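Local structure of putative exported protein (Peptoclostridium difficile, 5TTA) at residues 70-82 / 128-140. The protein is of unknown function, an alpha/beta protein probably carrying a signal sequence and exported from the cell. Residues are numbered along the deposited sequence; the frame is centred on the assembly and turned at random.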
loop_
_atom_site.group_PDB
_atom_site.type_symbol
_atom_site.label_atom_id
_atom_site.label_comp_id
_atom_site.label_asym_id
_atom_site.label_seq_id
_atom_site.Cartn_x
_atom_site.Cartn_y
_atom_site.Cartn_z
ATOM N N LYS A 70 24.666 9.435 3.041
ATOM C CA LYS A 70 23.216 9.456 3.083
ATOM C C LYS A 70 22.676 8.083 2.736
ATOM O O LYS A 70 23.247 7.377 1.897
ATOM C CB LYS A 70 22.654 10.491 2.103
ATOM C CG LYS A 70 23.095 11.917 2.383
ATOM C CD LYS A 70 22.584 12.846 1.284
ATOM C CE LYS A 70 23.558 12.921 0.109
ATOM N NZ LYS A 70 23.103 13.863 -0.962
ATOM N N ALA A 71 21.578 7.710 3.395
ATOM C CA ALA A 71 20.888 6.468 3.076
ATOM C C ALA A 71 20.246 6.544 1.693
ATOM O O ALA A 71 19.661 7.565 1.325
ATOM C CB ALA A 71 19.824 6.186 4.127
ATOM N N ILE A 72 20.320 5.447 0.942
ATOM C CA ILE A 72 19.822 5.391 -0.432
ATOM C C ILE A 72 18.488 4.645 -0.452
ATOM O O ILE A 72 18.428 3.438 -0.179
ATOM C CB ILE A 72 20.852 4.737 -1.367
ATOM C CG1 ILE A 72 22.042 5.697 -1.577
ATOM C CG2 ILE A 72 20.205 4.338 -2.719
ATOM C CD1 ILE A 72 23.261 5.057 -2.206
HETATM N N MSE A 73 17.411 5.362 -0.779
HETATM C CA MSE A 73 16.085 4.756 -0.769
HETATM C C MSE A 73 15.673 4.182 -2.123
HETATM O O MSE A 73 14.800 3.320 -2.160
HETATM C CB MSE A 73 15.031 5.763 -0.278
HETATM C CG MSE A 73 14.461 6.693 -1.321
HETATM SE SE MSE A 73 13.145 7.910 -0.517
HETATM C CE MSE A 73 11.806 6.642 -0.113
ATOM N N ASP A 74 16.278 4.635 -3.235
ATOM C CA ASP A 74 15.955 4.071 -4.540
ATOM C C ASP A 74 17.157 4.239 -5.465
ATOM O O ASP A 74 18.048 5.049 -5.218
ATOM C CB ASP A 74 14.681 4.730 -5.140
ATOM C CG ASP A 74 14.033 3.894 -6.267
ATOM O OD1 ASP A 74 14.441 2.737 -6.524
ATOM O OD2 ASP A 74 13.101 4.410 -6.912
ATOM N N TYR A 75 17.217 3.413 -6.501
ATOM C CA TYR A 75 18.272 3.556 -7.497
ATOM C C TYR A 75 17.739 3.085 -8.835
ATOM O O TYR A 75 16.705 2.424 -8.916
ATOM C CB TYR A 75 19.571 2.794 -7.116
ATOM C CG TYR A 75 19.421 1.286 -6.927
ATOM C CD1 TYR A 75 19.010 0.458 -7.983
ATOM C CD2 TYR A 75 19.752 0.686 -5.722
ATOM C CE1 TYR A 75 18.882 -0.914 -7.820
ATOM C CE2 TYR A 75 19.643 -0.678 -5.550
ATOM C CZ TYR A 75 19.212 -1.475 -6.598
ATOM O OH TYR A 75 19.102 -2.842 -6.406
ATOM N N GLU A 76 18.449 3.455 -9.892
ATOM C CA GLU A 76 18.267 2.869 -11.214
ATOM C C GLU A 76 19.642 2.444 -11.699
ATOM O O GLU A 76 20.570 3.261 -11.735
ATOM C CB GLU A 76 17.610 3.848 -12.196
ATOM C CG GLU A 76 16.232 4.283 -11.724
ATOM C CD GLU A 76 15.527 5.243 -12.673
ATOM O OE1 GLU A 76 14.379 5.634 -12.352
ATOM O OE2 GLU A 76 16.103 5.603 -13.726
ATOM N N ILE A 77 19.775 1.170 -12.058
ATOM C CA ILE A 77 21.055 0.613 -12.475
ATOM C C ILE A 77 20.841 -0.130 -13.781
ATOM O O ILE A 77 19.987 -1.025 -13.853
ATOM C CB ILE A 77 21.649 -0.327 -11.410
ATOM C CG1 ILE A 77 22.069 0.479 -10.181
ATOM C CG2 ILE A 77 22.834 -1.075 -11.984
ATOM C CD1 ILE A 77 22.622 -0.408 -9.041
ATOM N N THR A 78 21.599 0.248 -14.823
ATOM C CA THR A 78 21.406 -0.351 -16.139
ATOM C C THR A 78 22.496 -1.383 -16.376
ATOM O O THR A 78 23.670 -1.127 -16.098
ATOM C CB THR A 78 21.430 0.703 -17.253
ATOM O OG1 THR A 78 20.326 1.599 -17.085
ATOM C CG2 THR A 78 21.316 0.038 -18.639
ATOM N N CYS A 79 22.105 -2.545 -16.905
ATOM C CA CYS A 79 23.039 -3.607 -17.244
ATOM C C CYS A 79 22.989 -3.936 -18.731
ATOM O O CYS A 79 21.955 -3.782 -19.388
ATOM C CB CYS A 79 22.756 -4.896 -16.488
ATOM S SG CYS A 79 22.881 -4.732 -14.672
ATOM N N LEU A 80 24.125 -4.428 -19.205
ATOM C CA LEU A 80 24.384 -4.888 -20.560
ATOM C C LEU A 80 25.069 -6.234 -20.452
ATOM O O LEU A 80 25.767 -6.498 -19.470
ATOM C CB LEU A 80 25.291 -3.902 -21.316
ATOM C CG LEU A 80 24.714 -2.493 -21.409
ATOM C CD1 LEU A 80 25.783 -1.564 -22.059
ATOM C CD2 LEU A 80 23.478 -2.500 -22.283
ATOM N N ALA A 81 24.837 -7.100 -21.435
ATOM C CA ALA A 81 25.332 -8.473 -21.374
ATOM C C ALA A 81 26.122 -8.817 -22.626
ATOM O O ALA A 81 25.791 -8.360 -23.720
ATOM C CB ALA A 81 24.160 -9.470 -21.208
ATOM N N TYR A 82 27.158 -9.652 -22.460
ATOM C CA TYR A 82 28.072 -10.016 -23.528
ATOM C C TYR A 82 28.369 -11.499 -23.452
ATOM O O TYR A 82 28.491 -12.052 -22.357
ATOM C CB TYR A 82 29.401 -9.222 -23.430
ATOM C CG TYR A 82 29.153 -7.776 -23.707
ATOM C CD1 TYR A 82 28.686 -6.919 -22.707
ATOM C CD2 TYR A 82 29.318 -7.280 -24.998
ATOM C CE1 TYR A 82 28.387 -5.593 -22.988
ATOM C CE2 TYR A 82 29.036 -5.970 -25.282
ATOM C CZ TYR A 82 28.585 -5.134 -24.294
ATOM O OH TYR A 82 28.315 -3.841 -24.627
ATOM N N LYS A 128 12.498 -8.228 -25.368
ATOM C CA LYS A 128 13.919 -8.533 -25.548
ATOM C C LYS A 128 14.685 -7.246 -25.849
ATOM O O LYS A 128 14.188 -6.381 -26.582
ATOM C CB LYS A 128 14.110 -9.540 -26.693
ATOM C CG LYS A 128 15.555 -10.081 -26.792
ATOM C CD LYS A 128 15.850 -10.798 -28.114
ATOM C CE LYS A 128 15.471 -12.253 -28.098
ATOM N NZ LYS A 128 15.472 -12.827 -29.483
ATOM N N SER A 129 15.878 -7.103 -25.267
ATOM C CA SER A 129 16.612 -5.836 -25.352
ATOM C C SER A 129 18.082 -6.041 -25.006
ATOM O O SER A 129 18.433 -6.937 -24.236
ATOM C CB SER A 129 15.991 -4.781 -24.420
ATOM O OG SER A 129 16.767 -3.592 -24.376
ATOM N N TYR A 130 18.955 -5.185 -25.570
ATOM C CA TYR A 130 20.355 -5.207 -25.132
ATOM C C TYR A 130 20.520 -4.734 -23.685
ATOM O O TYR A 130 21.486 -5.111 -23.014
ATOM C CB TYR A 130 21.230 -4.334 -26.049
ATOM C CG TYR A 130 21.562 -4.948 -27.407
ATOM C CD1 TYR A 130 22.425 -6.037 -27.512
ATOM C CD2 TYR A 130 21.027 -4.414 -28.583
ATOM C CE1 TYR A 130 22.725 -6.606 -28.754
ATOM C CE2 TYR A 130 21.333 -4.962 -29.815
ATOM C CZ TYR A 130 22.175 -6.054 -29.895
ATOM O OH TYR A 130 22.456 -6.595 -31.132
ATOM N N SER A 131 19.636 -3.884 -23.195
ATOM C CA SER A 131 19.811 -3.341 -21.858
ATOM C C SER A 131 18.608 -3.612 -20.959
ATOM O O SER A 131 17.483 -3.802 -21.416
ATOM C CB SER A 131 20.041 -1.833 -21.897
ATOM O OG SER A 131 18.854 -1.193 -22.325
ATOM N N HIS A 132 18.848 -3.557 -19.651
ATOM C CA HIS A 132 17.768 -3.564 -18.678
ATOM C C HIS A 132 18.102 -2.621 -17.535
ATOM O O HIS A 132 19.238 -2.593 -17.052
ATOM C CB HIS A 132 17.510 -4.969 -18.105
ATOM C CG HIS A 132 16.327 -5.016 -17.191
ATOM N ND1 HIS A 132 15.041 -4.853 -17.648
ATOM C CD2 HIS A 132 16.231 -5.203 -15.849
ATOM C CE1 HIS A 132 14.197 -4.953 -16.633
ATOM N NE2 HIS A 132 14.895 -5.155 -15.528
ATOM N N THR A 133 17.111 -1.870 -17.070
ATOM C CA THR A 133 17.336 -0.972 -15.949
ATOM C C THR A 133 16.630 -1.547 -14.735
ATOM O O THR A 133 15.396 -1.577 -14.694
ATOM C CB THR A 133 16.865 0.446 -16.256
ATOM O OG1 THR A 133 17.697 0.987 -17.294
ATOM C CG2 THR A 133 17.009 1.325 -15.017
ATOM N N TYR A 134 17.424 -1.978 -13.759
ATOM C CA TYR A 134 16.907 -2.446 -12.480
ATOM C C TYR A 134 16.605 -1.263 -11.558
ATOM O O TYR A 134 17.380 -0.301 -11.472
ATOM C CB TYR A 134 17.927 -3.378 -11.833
ATOM C CG TYR A 134 18.199 -4.646 -12.581
ATOM C CD1 TYR A 134 17.318 -5.753 -12.470
ATOM C CD2 TYR A 134 19.345 -4.787 -13.387
ATOM C CE1 TYR A 134 17.571 -6.943 -13.155
ATOM C CE2 TYR A 134 19.610 -5.976 -14.079
ATOM C CZ TYR A 134 18.705 -7.062 -13.942
ATOM O OH TYR A 134 18.946 -8.248 -14.594
ATOM N N ARG A 135 15.476 -1.335 -10.852
ATOM C CA ARG A 135 15.072 -0.287 -9.920
ATOM C C ARG A 135 14.886 -0.896 -8.536
ATOM O O ARG A 135 14.293 -1.975 -8.410
ATOM C CB ARG A 135 13.801 0.391 -10.436
ATOM C CG ARG A 135 13.448 1.677 -9.745
ATOM C CD ARG A 135 12.420 2.468 -10.554
ATOM N NE ARG A 135 11.061 2.023 -10.272
ATOM C CZ ARG A 135 10.289 2.552 -9.328
ATOM N NH1 ARG A 135 10.741 3.549 -8.575
ATOM N NH2 ARG A 135 9.064 2.081 -9.135
ATOM N N LYS A 136 15.434 -0.236 -7.509
ATOM C CA LYS A 136 15.361 -0.785 -6.151
ATOM C C LYS A 136 13.916 -0.908 -5.682
ATOM O O LYS A 136 13.513 -1.949 -5.152
ATOM C CB LYS A 136 16.170 0.073 -5.167
ATOM C CG LYS A 136 16.238 -0.481 -3.699
ATOM C CD LYS A 136 16.894 0.545 -2.783
ATOM C CE LYS A 136 17.287 0.034 -1.377
ATOM N NZ LYS A 136 16.323 -0.930 -0.783
HETATM N N MSE A 137 13.112 0.132 -5.874
HETATM C CA MSE A 137 11.722 0.066 -5.441
HETATM C C MSE A 137 10.876 -0.553 -6.553
HETATM O O MSE A 137 9.809 -0.040 -6.887
HETATM C CB MSE A 137 11.184 1.445 -5.062
HETATM C CG MSE A 137 11.837 2.100 -3.852
HETATM SE SE MSE A 137 11.199 3.951 -3.639
HETATM C CE MSE A 137 9.300 3.560 -3.302
ATOM N N GLN A 138 11.374 -1.662 -7.114
ATOM C CA GLN A 138 10.670 -2.344 -8.199
ATOM C C GLN A 138 9.274 -2.784 -7.765
ATOM O O GLN A 138 8.321 -2.710 -8.548
ATOM C CB GLN A 138 11.486 -3.547 -8.684
ATOM C CG GLN A 138 11.054 -4.082 -10.047
ATOM C CD GLN A 138 11.484 -3.176 -11.205
ATOM O OE1 GLN A 138 10.657 -2.478 -11.799
ATOM N NE2 GLN A 138 12.787 -3.195 -11.536
ATOM N N GLN A 139 9.135 -3.226 -6.513
ATOM C CA GLN A 139 7.828 -3.599 -5.983
ATOM C C GLN A 139 6.825 -2.453 -6.059
ATOM O O GLN A 139 5.613 -2.700 -6.099
ATOM C CB GLN A 139 7.969 -4.084 -4.530
ATOM C CG GLN A 139 7.956 -2.978 -3.449
ATOM C CD GLN A 139 9.349 -2.502 -3.031
ATOM O OE1 GLN A 139 10.285 -3.299 -2.901
ATOM N NE2 GLN A 139 9.486 -1.193 -2.815
ATOM N N SER A 140 7.306 -1.187 -6.084
ATOM C CA SER A 140 6.420 -0.038 -6.122
ATOM C C SER A 140 6.264 0.455 -7.557
ATOM O O SER A 140 7.199 0.345 -8.361
ATOM C CB SER A 140 6.966 1.092 -5.236
ATOM O OG SER A 140 5.968 2.051 -4.933
HETATM O O HOH W 1 14.243 1.465 -0.319
HETATM O O HOH W 2 23.666 -6.272 -24.074
#
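Strand 131-135 runs antiparallel to strand 72-82, their axes 4.4 Å apart, with hydrogen-bonded pairs at Ile77-Tyr134 and Cys79-His132 and Thr78 facing Thr133 between them. Beta-branched threonines suit that non-hydrogen-bonded pair: their hydroxyls meet across it, Thr78 OG1 to Thr133 OG1 2.7 Å, and Tyr226 also bonds to Thr78 OG1. On the other face Cys79 SG lies at the edge of the Tyr134 ring, 3.5 Å from Tyr134 CE2, a sulfur-aromatic contact for a small, polarisable side chain.

Beyond Glu76-Arg135, Lys136 N still bonds to Tyr75 O, and the Asp74 carboxylate adds side-chain bonds to the chain as it turns away. Short and two-pronged, Asp74 holds CG trans to its own N (chi1 -161°) and so serves both backbone and guanidinium: OD1 accepts from Met137 N at 3.0 Å and from Tyr75 N at 2.9 Å, the two donors coming from opposite faces of its plane. OD2 forms a salt bridge with Arg135 NH1, 3.0 Å away, although that hydrogen bond is weak and the two planes stand 64° apart. The Tyr75 ring, flat and broad, receives Lys136 CB over its centre, a CH-pi contact of 3.5 Å to the centroid, and Ile77 CD1 packs on the opposite face; its hydroxyl bonds to Asp186. The Lys136 chain, extended as far as CE and bent at its last torsion, runs past Met73 O, and a water bridges that oxygen to Lys136 NZ, which also bonds to Asn176 O.

Strand 72-82 has a classic beta bulge, Met73 and Asp74 lying opposite the single residue Thr214 of strand 205-215, within the antiparallel sheet of this DUF5780 protein.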